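Local coordinates for F5/8 type C domain protein (Clostridium perfringens, PDB 7JRM) that probably binds host glycans through its second CBM51 module, within ZmpB, a large O-glycopeptidase adapted to recognise and cleave mucins, at residues D23-I28 with V59-T64; I112-E117 with H215-D220; E251-A256 with N288-V293. All coordinates share one frame; numbering follows the deposited sequence.

Contact 1 (D23-I28 with V59-T64)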
ATOM      1  N   ASP A  23      21.611  -3.926   7.618  1.00 35.40           N
ATOM      2  CA  ASP A  23      22.723  -4.793   7.247  1.00 37.27           C
ATOM      3  C   ASP A  23      23.439  -5.199   8.529  1.00 32.27           C
ATOM      4  O   ASP A  23      24.134  -4.385   9.145  1.00 34.66           O
ATOM      5  CB  ASP A  23      23.671  -4.086   6.279  1.00 32.89           C
ATOM      6  CG  ASP A  23      24.829  -4.967   5.846  1.00 37.14           C
ATOM      7  OD1 ASP A  23      24.720  -6.205   5.970  1.00 37.78           O
ATOM      8  OD2 ASP A  23      25.849  -4.418   5.376  1.00 32.67           O
ATOM      9  N   LEU A  24      23.263  -6.460   8.933  1.00 32.80           N
ATOM     10  CA  LEU A  24      23.833  -6.932  10.191  1.00 32.97           C
ATOM     11  C   LEU A  24      25.355  -6.970  10.168  1.00 31.74           C
ATOM     12  O   LEU A  24      25.974  -7.057  11.234  1.00 31.60           O
ATOM     13  CB  LEU A  24      23.287  -8.321  10.524  1.00 29.72           C
ATOM     14  CG  LEU A  24      21.820  -8.390  10.945  1.00 36.44           C
ATOM     15  CD1 LEU A  24      21.437  -9.820  11.272  1.00 39.18           C
ATOM     16  CD2 LEU A  24      21.555  -7.478  12.132  1.00 30.85           C
ATOM     17  N   MET A  25      25.968  -6.908   8.989  1.00 32.64           N
ATOM     18  CA  MET A  25      27.417  -6.950   8.854  1.00 34.09           C
ATOM     19  C   MET A  25      28.021  -5.579   8.581  1.00 34.86           C
ATOM     20  O   MET A  25      29.225  -5.485   8.322  1.00 37.03           O
ATOM     21  CB  MET A  25      27.810  -7.926   7.744  1.00 33.56           C
ATOM     22  CG  MET A  25      27.305  -9.342   7.961  1.00 33.09           C
ATOM     23  SD  MET A  25      28.208 -10.190   9.268  1.00 43.73           S
ATOM     24  CE  MET A  25      29.893  -9.847   8.770  1.00 36.71           C
ATOM     25  N   LYS A  26      27.217  -4.519   8.635  1.00 31.22           N
ATOM     26  CA  LYS A  26      27.714  -3.175   8.370  1.00 33.02           C
ATOM     27  C   LYS A  26      28.676  -2.746   9.472  1.00 33.49           C
ATOM     28  O   LYS A  26      28.314  -2.738  10.654  1.00 34.06           O
ATOM     29  CB  LYS A  26      26.547  -2.196   8.262  1.00 36.25           C
ATOM     30  CG  LYS A  26      26.959  -0.733   8.198  1.00 33.42           C
ATOM     31  CD  LYS A  26      27.877  -0.464   7.017  1.00 43.89           C
ATOM     32  CE  LYS A  26      27.716   0.959   6.510  1.00 45.65           C
ATOM     33  NZ  LYS A  26      28.377   1.155   5.191  1.00 46.37           N
ATOM     34  N   GLY A  27      29.900  -2.394   9.086  1.00 34.04           N
ATOM     35  CA  GLY A  27      30.894  -1.935  10.033  1.00 37.50           C
ATOM     36  C   GLY A  27      31.680  -3.020  10.730  1.00 33.65           C
ATOM     37  O   GLY A  27      32.472  -2.708  11.627  1.00 33.89           O
ATOM     38  N   ILE A  28      31.496  -4.280  10.351  1.00 35.89           N
ATOM     39  CA  ILE A  28      32.210  -5.392  10.968  1.00 36.11           C
ATOM     40  C   ILE A  28      33.468  -5.680  10.161  1.00 33.86           C
ATOM     41  O   ILE A  28      33.403  -5.895   8.945  1.00 38.65           O
ATOM     42  CB  ILE A  28      31.315  -6.639  11.059  1.00 32.78           C
ATOM     43  CG1 ILE A  28      30.078  -6.346  11.909  1.00 30.12           C
ATOM     44  CG2 ILE A  28      32.094  -7.815  11.631  1.00 32.67           C
ATOM     45  CD1 ILE A  28      30.394  -6.002  13.349  1.00 32.17           C
ATOM     46  N   VAL A  59      24.078  -8.231  18.772  1.00 24.39           N
ATOM     47  CA  VAL A  59      24.619  -9.213  17.839  1.00 30.05           C
ATOM     48  C   VAL A  59      26.067  -9.493  18.220  1.00 32.98           C
ATOM     49  O   VAL A  59      26.838  -8.560  18.476  1.00 26.47           O
ATOM     50  CB  VAL A  59      24.532  -8.734  16.376  1.00 30.10           C
ATOM     51  CG1 VAL A  59      24.910  -9.863  15.429  1.00 30.75           C
ATOM     52  CG2 VAL A  59      23.138  -8.213  16.061  1.00 28.55           C
ATOM     53  N   VAL A  60      26.435 -10.772  18.255  1.00 35.51           N
ATOM     54  CA  VAL A  60      27.796 -11.204  18.551  1.00 37.20           C
ATOM     55  C   VAL A  60      28.401 -11.790  17.283  1.00 37.86           C
ATOM     56  O   VAL A  60      27.737 -12.536  16.554  1.00 35.11           O
ATOM     57  CB  VAL A  60      27.827 -12.229  19.703  1.00 41.25           C
ATOM     58  CG1 VAL A  60      29.263 -12.515  20.125  1.00 38.84           C
ATOM     59  CG2 VAL A  60      27.010 -11.726  20.882  1.00 38.32           C
ATOM     60  N   TYR A  61      29.661 -11.452  17.023  1.00 39.30           N
ATOM     61  CA  TYR A  61      30.352 -11.856  15.807  1.00 41.55           C
ATOM     62  C   TYR A  61      31.599 -12.655  16.160  1.00 42.53           C
ATOM     63  O   TYR A  61      32.328 -12.305  17.093  1.00 43.93           O
ATOM     64  CB  TYR A  61      30.734 -10.637  14.958  1.00 37.88           C
ATOM     65  CG  TYR A  61      29.566  -9.739  14.608  1.00 35.76           C
ATOM     66  CD1 TYR A  61      29.090  -8.798  15.514  1.00 33.31           C
ATOM     67  CD2 TYR A  61      28.940  -9.834  13.372  1.00 34.09           C
ATOM     68  CE1 TYR A  61      28.023  -7.981  15.199  1.00 31.68           C
ATOM     69  CE2 TYR A  61      27.872  -9.018  13.049  1.00 36.10           C
ATOM     70  CZ  TYR A  61      27.420  -8.092  13.965  1.00 33.34           C
ATOM     71  OH  TYR A  61      26.357  -7.277  13.649  1.00 29.48           O
ATOM     72  N   SER A  62      31.837 -13.729  15.409  1.00 44.76           N
ATOM     73  CA  SER A  62      32.993 -14.589  15.622  1.00 44.85           C
ATOM     74  C   SER A  62      33.573 -14.995  14.276  1.00 44.47           C
ATOM     75  O   SER A  62      32.847 -15.153  13.291  1.00 47.10           O
ATOM     76  CB  SER A  62      32.626 -15.838  16.436  1.00 46.05           C
ATOM     77  OG  SER A  62      33.780 -16.447  16.985  1.00 43.98           O
ATOM     78  N   VAL A  63      34.895 -15.167  14.244  1.00 49.97           N
ATOM     79  CA  VAL A  63      35.610 -15.535  13.030  1.00 52.42           C
ATOM     80  C   VAL A  63      36.720 -16.514  13.390  1.00 55.38           C
ATOM     81  O   VAL A  63      37.251 -16.499  14.504  1.00 50.38           O
ATOM     82  CB  VAL A  63      36.176 -14.293  12.300  1.00 47.99           C
ATOM     83  CG1 VAL A  63      37.413 -13.761  13.009  1.00 49.46           C
ATOM     84  CG2 VAL A  63      36.482 -14.616  10.844  1.00 50.92           C
ATOM     85  N   THR A  64      37.056 -17.382  12.439  1.00 55.66           N
ATOM     86  CA  THR A  64      38.124 -18.358  12.595  1.00 58.77           C
ATOM     87  C   THR A  64      39.129 -18.188  11.464  1.00 54.74           C
ATOM     88  O   THR A  64      38.748 -18.023  10.301  1.00 52.87           O
ATOM     89  CB  THR A  64      37.578 -19.791  12.598  1.00 60.77           C
TER
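Ile28 lies over the ring of Tyr61, and Leu24 meets that tyrosine at its hydroxyl. The contact belongs to the bacterial Ig-like domain, where the loop before strand 29-32 packs on strand 55-64. Two overlapping beta turns, type I from Asp23 to Lys26 and type II from Met25 to Ile28, bring Leu24, Met25 and Ile28 to the tyrosine. The Ile28 methyl CD1 sits over the middle of the ring as a CH-pi contact, 3.6 Å from the ring centroid of Tyr61 and 11° off its normal. On the same side chain, CG1 comes to 3.6 Å from Tyr61 CE2. Met25 approaches from the edge instead. A bend at chi2 (-73°) brings SD to 4.0 Å from Tyr61 CE2 in a Met-aromatic contact, and the line from SD to the ring centroid is 81° off the normal. Away from the ring, Leu24 CD2 touches Val59 CG2 at 4.3 Å. The polar end of the buried tyrosine is shared with strand 70-79: Arg75 bonds Tyr61 OH through NE and Leu24 O through NH2, and it also reaches Lys26 O. Arg75 thus joins the loop to the tyrosine of strand 55-64. Near the ring plane, Tyr61 OH donates to Leu24 O at 2.5 Å, a very short bond whose exact length is doubtful.

Contact 2 (I112-E117 with H215-D220)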
ATOM      1  N   ILE A 112      28.936  23.691   9.710  1.00 15.23           N
ATOM      2  CA  ILE A 112      29.546  22.511  10.314  1.00 16.26           C
ATOM      3  C   ILE A 112      30.091  21.623   9.204  1.00 15.06           C
ATOM      4  O   ILE A 112      29.342  21.158   8.337  1.00 15.83           O
ATOM      5  CB  ILE A 112      28.537  21.760  11.190  1.00 15.72           C
ATOM      6  CG1 ILE A 112      28.207  22.585  12.436  1.00 13.80           C
ATOM      7  CG2 ILE A 112      29.079  20.393  11.573  1.00 16.57           C
ATOM      8  CD1 ILE A 112      26.996  22.095  13.186  1.00 16.09           C
ATOM      9  N   ARG A 113      31.402  21.390   9.222  1.00 12.36           N
ATOM     10  CA  ARG A 113      32.069  20.654   8.158  1.00 16.65           C
ATOM     11  C   ARG A 113      33.063  19.675   8.761  1.00 18.69           C
ATOM     12  O   ARG A 113      33.914  20.064   9.565  1.00 16.28           O
ATOM     13  CB  ARG A 113      32.783  21.609   7.193  1.00 19.34           C
ATOM     14  CG  ARG A 113      31.837  22.460   6.360  1.00 18.22           C
ATOM     15  CD  ARG A 113      32.578  23.541   5.590  1.00 23.03           C
ATOM     16  NE  ARG A 113      33.347  24.421   6.465  1.00 23.65           N
ATOM     17  CZ  ARG A 113      34.611  24.770   6.249  1.00 25.63           C
ATOM     18  NH1 ARG A 113      35.255  24.313   5.184  1.00 25.31           N
ATOM     19  NH2 ARG A 113      35.233  25.575   7.098  1.00 21.41           N
ATOM     20  N   LEU A 114      32.952  18.409   8.366  1.00 16.47           N
ATOM     21  CA  LEU A 114      33.844  17.354   8.819  1.00 20.97           C
ATOM     22  C   LEU A 114      34.443  16.648   7.610  1.00 19.31           C
ATOM     23  O   LEU A 114      34.060  16.897   6.463  1.00 18.75           O
ATOM     24  CB  LEU A 114      33.112  16.349   9.720  1.00 14.85           C
ATOM     25  CG  LEU A 114      32.570  16.897  11.040  1.00 17.82           C
ATOM     26  CD1 LEU A 114      31.932  15.787  11.861  1.00 12.98           C
ATOM     27  CD2 LEU A 114      33.673  17.587  11.826  1.00 14.79           C
ATOM     28  N   LEU A 115      35.391  15.757   7.877  1.00 20.16           N
ATOM     29  CA  LEU A 115      36.097  15.025   6.835  1.00 19.29           C
ATOM     30  C   LEU A 115      35.521  13.622   6.691  1.00 20.23           C
ATOM     31  O   LEU A 115      35.256  12.942   7.686  1.00 21.83           O
ATOM     32  CB  LEU A 115      37.594  14.947   7.143  1.00 20.86           C
ATOM     33  CG  LEU A 115      38.488  14.314   6.076  1.00 22.42           C
ATOM     34  CD1 LEU A 115      38.653  15.251   4.890  1.00 28.27           C
ATOM     35  CD2 LEU A 115      39.841  13.942   6.662  1.00 24.66           C
ATOM     36  N   ASN A 116      35.328  13.197   5.446  1.00 22.67           N
ATOM     37  CA  ASN A 116      34.820  11.867   5.151  1.00 23.31           C
ATOM     38  C   ASN A 116      35.973  10.882   4.972  1.00 25.51           C
ATOM     39  O   ASN A 116      37.149  11.250   4.956  1.00 26.23           O
ATOM     40  CB  ASN A 116      33.943  11.893   3.898  1.00 23.87           C
ATOM     41  CG  ASN A 116      32.594  12.540   4.145  1.00 22.90           C
ATOM     42  OD1 ASN A 116      31.988  12.352   5.198  1.00 21.92           O
ATOM     43  ND2 ASN A 116      32.118  13.305   3.169  1.00 21.74           N
ATOM     44  N   GLU A 117      35.616   9.602   4.834  1.00 28.39           N
ATOM     45  CA  GLU A 117      36.629   8.567   4.664  1.00 32.05           C
ATOM     46  C   GLU A 117      37.376   8.716   3.343  1.00 32.32           C
ATOM     47  O   GLU A 117      38.568   8.396   3.269  1.00 33.20           O
ATOM     48  CB  GLU A 117      35.989   7.182   4.757  1.00 33.28           C
ATOM     49  CG  GLU A 117      36.947   6.086   5.196  1.00 36.53           C
ATOM     50  CD  GLU A 117      37.434   6.273   6.618  1.00 46.29           C
ATOM     51  OE1 GLU A 117      36.613   6.640   7.486  1.00 40.45           O
ATOM     52  OE2 GLU A 117      38.637   6.053   6.870  1.00 53.70           O
ATOM     53  N   HIS A 215      38.703  23.160  17.247  1.00 15.36           N
ATOM     54  CA  HIS A 215      37.335  23.327  16.771  1.00 15.08           C
ATOM     55  C   HIS A 215      36.712  21.951  16.578  1.00 14.26           C
ATOM     56  O   HIS A 215      37.170  21.171  15.737  1.00 14.46           O
ATOM     57  CB  HIS A 215      37.309  24.120  15.466  1.00 15.15           C
ATOM     58  CG  HIS A 215      37.760  25.542  15.607  1.00 13.58           C
ATOM     59  ND1 HIS A 215      37.417  26.523  14.702  1.00 13.75           N
ATOM     60  CD2 HIS A 215      38.531  26.145  16.542  1.00 12.90           C
ATOM     61  CE1 HIS A 215      37.952  27.670  15.075  1.00 16.40           C
ATOM     62  NE2 HIS A 215      38.635  27.470  16.188  1.00 14.47           N
ATOM     63  N   ALA A 216      35.675  21.648  17.357  1.00 13.96           N
ATOM     64  CA  ALA A 216      35.050  20.333  17.348  1.00 13.34           C
ATOM     65  C   ALA A 216      33.557  20.465  17.091  1.00 12.53           C
ATOM     66  O   ALA A 216      32.918  21.411  17.560  1.00 17.00           O
ATOM     67  CB  ALA A 216      35.288  19.596  18.669  1.00  9.81           C
ATOM     68  N   ASP A 217      33.004  19.505  16.351  1.00 13.24           N
ATOM     69  CA  ASP A 217      31.592  19.496  15.999  1.00 14.56           C
ATOM     70  C   ASP A 217      30.926  18.221  16.492  1.00 13.57           C
ATOM     71  O   ASP A 217      31.470  17.123  16.335  1.00 13.26           O
ATOM     72  CB  ASP A 217      31.384  19.602  14.485  1.00 14.39           C
ATOM     73  CG  ASP A 217      31.963  20.865  13.900  1.00 17.40           C
ATOM     74  OD1 ASP A 217      31.970  21.901  14.597  1.00 14.93           O
ATOM     75  OD2 ASP A 217      32.398  20.820  12.733  1.00 13.40           O
ATOM     76  N   TRP A 218      29.743  18.378  17.084  1.00 12.53           N
ATOM     77  CA  TRP A 218      28.809  17.271  17.274  1.00 12.92           C
ATOM     78  C   TRP A 218      27.830  17.332  16.104  1.00 14.10           C
ATOM     79  O   TRP A 218      26.738  17.891  16.194  1.00 14.06           O
ATOM     80  CB  TRP A 218      28.102  17.368  18.624  1.00 10.12           C
ATOM     81  CG  TRP A 218      29.032  17.383  19.800  1.00  8.76           C
ATOM     82  CD1 TRP A 218      29.591  18.478  20.389  1.00  9.33           C
ATOM     83  CD2 TRP A 218      29.504  16.247  20.535  1.00 11.39           C
ATOM     84  NE1 TRP A 218      30.384  18.096  21.444  1.00  7.54           N
ATOM     85  CE2 TRP A 218      30.349  16.730  21.554  1.00 10.81           C
ATOM     86  CE3 TRP A 218      29.297  14.868  20.428  1.00 11.69           C
ATOM     87  CZ2 TRP A 218      30.987  15.883  22.459  1.00  9.73           C
ATOM     88  CZ3 TRP A 218      29.930  14.030  21.329  1.00 12.28           C
ATOM     89  CH2 TRP A 218      30.764  14.540  22.332  1.00 11.69           C
ATOM     90  N   ALA A 219      28.250  16.756  14.981  1.00 12.02           N
ATOM     91  CA  ALA A 219      27.513  16.893  13.731  1.00 15.13           C
ATOM     92  C   ALA A 219      26.314  15.954  13.701  1.00 14.92           C
ATOM     93  O   ALA A 219      26.443  14.758  13.988  1.00 14.09           O
ATOM     94  CB  ALA A 219      28.430  16.616  12.541  1.00 13.98           C
ATOM     95  N   ASP A 220      25.148  16.503  13.349  1.00 15.58           N
ATOM     96  CA  ASP A 220      23.900  15.745  13.258  1.00 17.96           C
ATOM     97  C   ASP A 220      23.547  15.072  14.581  1.00 15.53           C
ATOM     98  O   ASP A 220      22.871  14.040  14.601  1.00 16.71           O
ATOM     99  CB  ASP A 220      23.959  14.710  12.129  1.00 17.14           C
ATOM    100  CG  ASP A 220      22.637  14.566  11.398  1.00 28.10           C
ATOM    101  OD1 ASP A 220      22.196  15.548  10.762  1.00 23.06           O
ATOM    102  OD2 ASP A 220      22.043  13.469  11.455  1.00 29.35           O
TER
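In the NPCBM/NEW2 module, strand 112-115 crosses strand 215-219, with Ile112 and Leu114 facing Asp217 and Ala219. The two strands run nearly at right angles, at 96°, and their axes approach to 7.8 Å. No hydrogen bond joins them, so side chains carry the contact. Leu114 straddles two residues with its forked end. CD1 meets Ala219 CB at 3.7 Å, while CD2 lies 3.6 Å from Asp217 OD2. Ile112 uses one methyl for both partners. Its CG2, anti to the backbone N, comes within 3.5 Å of Asp217 OD2 and 4.0 Å of Ala219 CB. Asp217 OD2 therefore touches two methyl groups, Ile112 CG2 and Leu114 CD2, which approach it from directions roughly at a right angle in a buried setting. Asp153 OD1 is also close to it, and such a pair of acids may share a proton. Phe124, on the hairpin partner strand 121-124, touches both Ile112 and Ala219 and extends the apolar patch. Strand 215-224 begins just after Asp214, a ligand of the bound calcium ion. The short hairpin 112-124 is thus laid across a strand of the larger antiparallel sheet, as fits a beta-sandwich of the galactose-binding-domain-like kind.

Contact 3 (E251-A256 with N288-V293)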
ATOM      1  N   GLU A 251     -18.046 -13.181  -4.864  1.00 38.04           N
ATOM      2  CA  GLU A 251     -17.591 -11.852  -5.261  1.00 34.53           C
ATOM      3  C   GLU A 251     -17.796 -10.840  -4.141  1.00 37.57           C
ATOM      4  O   GLU A 251     -16.974  -9.936  -3.951  1.00 36.11           O
ATOM      5  CB  GLU A 251     -18.320 -11.409  -6.532  1.00 38.96           C
ATOM      6  CG  GLU A 251     -18.336  -9.905  -6.759  1.00 45.69           C
ATOM      7  CD  GLU A 251     -18.718  -9.532  -8.177  1.00 51.22           C
ATOM      8  OE1 GLU A 251     -19.626  -8.690  -8.347  1.00 44.58           O
ATOM      9  OE2 GLU A 251     -18.110 -10.078  -9.122  1.00 45.44           O
ATOM     10  N   GLU A 252     -18.879 -10.987  -3.374  1.00 32.57           N
ATOM     11  CA  GLU A 252     -19.150 -10.056  -2.285  1.00 33.74           C
ATOM     12  C   GLU A 252     -18.116 -10.191  -1.171  1.00 33.07           C
ATOM     13  O   GLU A 252     -17.581  -9.188  -0.682  1.00 37.69           O
ATOM     14  CB  GLU A 252     -20.560 -10.284  -1.741  1.00 36.08           C
ATOM     15  CG  GLU A 252     -21.213  -9.039  -1.165  1.00 36.44           C
ATOM     16  CD  GLU A 252     -22.720  -9.165  -1.065  1.00 40.26           C
ATOM     17  N   SER A 253     -17.821 -11.425  -0.757  1.00 35.99           N
ATOM     18  CA  SER A 253     -16.882 -11.634   0.340  1.00 34.31           C
ATOM     19  C   SER A 253     -15.441 -11.408  -0.101  1.00 36.32           C
ATOM     20  O   SER A 253     -14.629 -10.888   0.673  1.00 34.36           O
ATOM     21  CB  SER A 253     -17.049 -13.040   0.916  1.00 35.31           C
ATOM     22  OG  SER A 253     -16.125 -13.943   0.334  1.00 36.68           O
ATOM     23  N   SER A 254     -15.102 -11.797  -1.333  1.00 32.33           N
ATOM     24  CA  SER A 254     -13.754 -11.549  -1.833  1.00 33.64           C
ATOM     25  C   SER A 254     -13.494 -10.061  -2.018  1.00 31.33           C
ATOM     26  O   SER A 254     -12.359  -9.606  -1.837  1.00 32.58           O
ATOM     27  CB  SER A 254     -13.531 -12.297  -3.149  1.00 33.76           C
ATOM     28  OG  SER A 254     -14.255 -11.694  -4.206  1.00 35.23           O
ATOM     29  N   GLU A 255     -14.524  -9.292  -2.379  1.00 30.86           N
ATOM     30  CA  GLU A 255     -14.373  -7.844  -2.476  1.00 30.79           C
ATOM     31  C   GLU A 255     -14.048  -7.234  -1.120  1.00 30.84           C
ATOM     32  O   GLU A 255     -13.175  -6.364  -1.012  1.00 21.87           O
ATOM     33  CB  GLU A 255     -15.646  -7.218  -3.045  1.00 34.50           C
ATOM     34  CG  GLU A 255     -15.405  -6.075  -4.014  1.00 38.43           C
ATOM     35  CD  GLU A 255     -15.094  -6.558  -5.416  1.00 46.72           C
ATOM     36  OE1 GLU A 255     -16.044  -6.724  -6.211  1.00 50.92           O
ATOM     37  OE2 GLU A 255     -13.903  -6.771  -5.723  1.00 49.79           O
ATOM     38  N   ALA A 256     -14.744  -7.680  -0.070  1.00 27.57           N
ATOM     39  CA  ALA A 256     -14.515  -7.130   1.262  1.00 28.12           C
ATOM     40  C   ALA A 256     -13.109  -7.446   1.755  1.00 23.93           C
ATOM     41  O   ALA A 256     -12.428  -6.576   2.309  1.00 28.10           O
ATOM     42  CB  ALA A 256     -15.561  -7.669   2.236  1.00 28.02           C
ATOM     43  N   ASN A 288     -12.323 -14.017   8.644  1.00 34.38           N
ATOM     44  CA  ASN A 288     -13.252 -15.005   9.175  1.00 38.08           C
ATOM     45  C   ASN A 288     -14.646 -14.892   8.574  1.00 39.00           C
ATOM     46  O   ASN A 288     -15.493 -15.748   8.854  1.00 42.33           O
ATOM     47  CB  ASN A 288     -13.336 -14.879  10.698  1.00 40.17           C
ATOM     48  CG  ASN A 288     -11.980 -14.998  11.368  1.00 38.48           C
ATOM     49  OD1 ASN A 288     -11.317 -16.030  11.272  1.00 38.25           O
ATOM     50  ND2 ASN A 288     -11.563 -13.938  12.050  1.00 37.73           N
ATOM     51  N   SER A 289     -14.906 -13.868   7.765  1.00 38.84           N
ATOM     52  CA  SER A 289     -16.193 -13.694   7.107  1.00 40.05           C
ATOM     53  C   SER A 289     -16.200 -14.220   5.679  1.00 36.24           C
ATOM     54  O   SER A 289     -17.204 -14.054   4.977  1.00 39.92           O
ATOM     55  CB  SER A 289     -16.594 -12.214   7.113  1.00 35.67           C
ATOM     56  OG  SER A 289     -17.208 -11.860   8.339  1.00 41.20           O
ATOM     57  N   LEU A 290     -15.113 -14.844   5.234  1.00 37.13           N
ATOM     58  CA  LEU A 290     -15.065 -15.403   3.891  1.00 38.66           C
ATOM     59  C   LEU A 290     -16.027 -16.578   3.768  1.00 41.51           C
ATOM     60  O   LEU A 290     -16.137 -17.411   4.672  1.00 40.35           O
ATOM     61  CB  LEU A 290     -13.645 -15.856   3.554  1.00 36.31           C
ATOM     62  CG  LEU A 290     -12.645 -14.786   3.111  1.00 33.86           C
ATOM     63  CD1 LEU A 290     -11.263 -15.396   2.962  1.00 32.53           C
ATOM     64  CD2 LEU A 290     -13.086 -14.129   1.811  1.00 34.49           C
ATOM     65  N   VAL A 291     -16.728 -16.638   2.639  1.00 41.01           N
ATOM     66  CA  VAL A 291     -17.642 -17.731   2.333  1.00 42.14           C
ATOM     67  C   VAL A 291     -17.232 -18.319   0.990  1.00 34.86           C
ATOM     68  O   VAL A 291     -17.121 -17.593  -0.005  1.00 36.62           O
ATOM     69  CB  VAL A 291     -19.111 -17.261   2.309  1.00 40.43           C
ATOM     70  CG1 VAL A 291     -19.195 -15.780   1.957  1.00 37.08           C
ATOM     71  CG2 VAL A 291     -19.942 -18.103   1.348  1.00 40.91           C
ATOM     72  N   LYS A 292     -16.987 -19.625   0.968  1.00 33.48           N
ATOM     73  CA  LYS A 292     -16.551 -20.301  -0.244  1.00 32.50           C
ATOM     74  C   LYS A 292     -17.714 -20.468  -1.216  1.00 33.42           C
ATOM     75  O   LYS A 292     -18.876 -20.583  -0.816  1.00 33.34           O
ATOM     76  CB  LYS A 292     -15.949 -21.668   0.091  1.00 31.66           C
ATOM     77  CG  LYS A 292     -14.893 -21.629   1.186  1.00 33.20           C
ATOM     78  CD  LYS A 292     -13.601 -22.272   0.719  1.00 36.24           C
ATOM     79  CE  LYS A 292     -12.627 -22.455   1.867  1.00 40.36           C
ATOM     80  NZ  LYS A 292     -12.829 -23.761   2.553  1.00 38.21           N
ATOM     81  N   VAL A 293     -17.387 -20.470  -2.507  1.00 34.18           N
ATOM     82  CA  VAL A 293     -18.373 -20.717  -3.554  1.00 33.73           C
ATOM     83  C   VAL A 293     -18.706 -22.202  -3.592  1.00 29.36           C
ATOM     84  O   VAL A 293     -17.993 -23.029  -3.013  1.00 31.01           O
ATOM     85  CB  VAL A 293     -17.879 -20.237  -4.932  1.00 32.73           C
ATOM     86  CG1 VAL A 293     -17.418 -18.793  -4.871  1.00 37.08           C
ATOM     87  CG2 VAL A 293     -16.763 -21.130  -5.438  1.00 28.36           C
TER
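Ser253, in the first turn of helix 251-270, packs against Leu290 and Val291 of the chain that leaves helix 273-288. The van der Waals contacts centre on this one serine. Leu290 has CG anti to its own carbonyl carbon (chi1 -80°), and from CG the branch CD2 reaches the helix. This methyl lies 3.4 Å from Ser253 OG and 3.8 Å from Ser253 O. Val291 comes to the same serine with its methyl CG1, which is 3.6 Å from Ser253 CB. Ser253 CB is nearest Val291 CG1, and OG is nearest Leu290 CD2. Ser289 adds a looser touch through its backbone, with O 4.2 Å from Ser253 CB. Leu290 also touches Leu244 and Tyr249.

Polar contact across the two segments is slight. Ser253 OG and Val291 N stand 3.6 Å apart and make no hydrogen bond. Thr250, just before the helix, supplies hydrogen bonds nearby. Thr250 OG1 takes the N-H of Ser253, and Thr250 O takes Ser254 OG, so two residues of the first turn are tied back to it.

Backbone hydrogen bonds pair Val291 with Thr250 and Val293 with Asn248, so residues 291-293 run antiparallel to the chain leading into the helix.

The site is at the surface, at one end of a small three-helix bundle made by helices 232-242, 251-270 and 273-288. At this end helix 251-270 starts and helix 273-288 finishes. Here the loop between helices 232-242 and 251-270 meets the exit from helix 273-288, on the way to helix 304-314.

Overall arrangement
The three contacts follow one another along the chain, each closing before the next opens, and none touches another. Contact 1 lies in the Ig-like domain and contact 2 in the NPCBM/NEW2 module. Their centres are 27 Å apart, with nearest atoms about 10 Å apart, on the same side of the chain's centre. Contact 3 belongs to the helical region further along, 47 Å from contact 1 and 58 Å from contact 2, centre to centre. They share no sheet or helix. The first two are buried within beta domains, the third is at the surface between a helix and a loop. Each is therefore local to its own part of an elongated, multidomain chain.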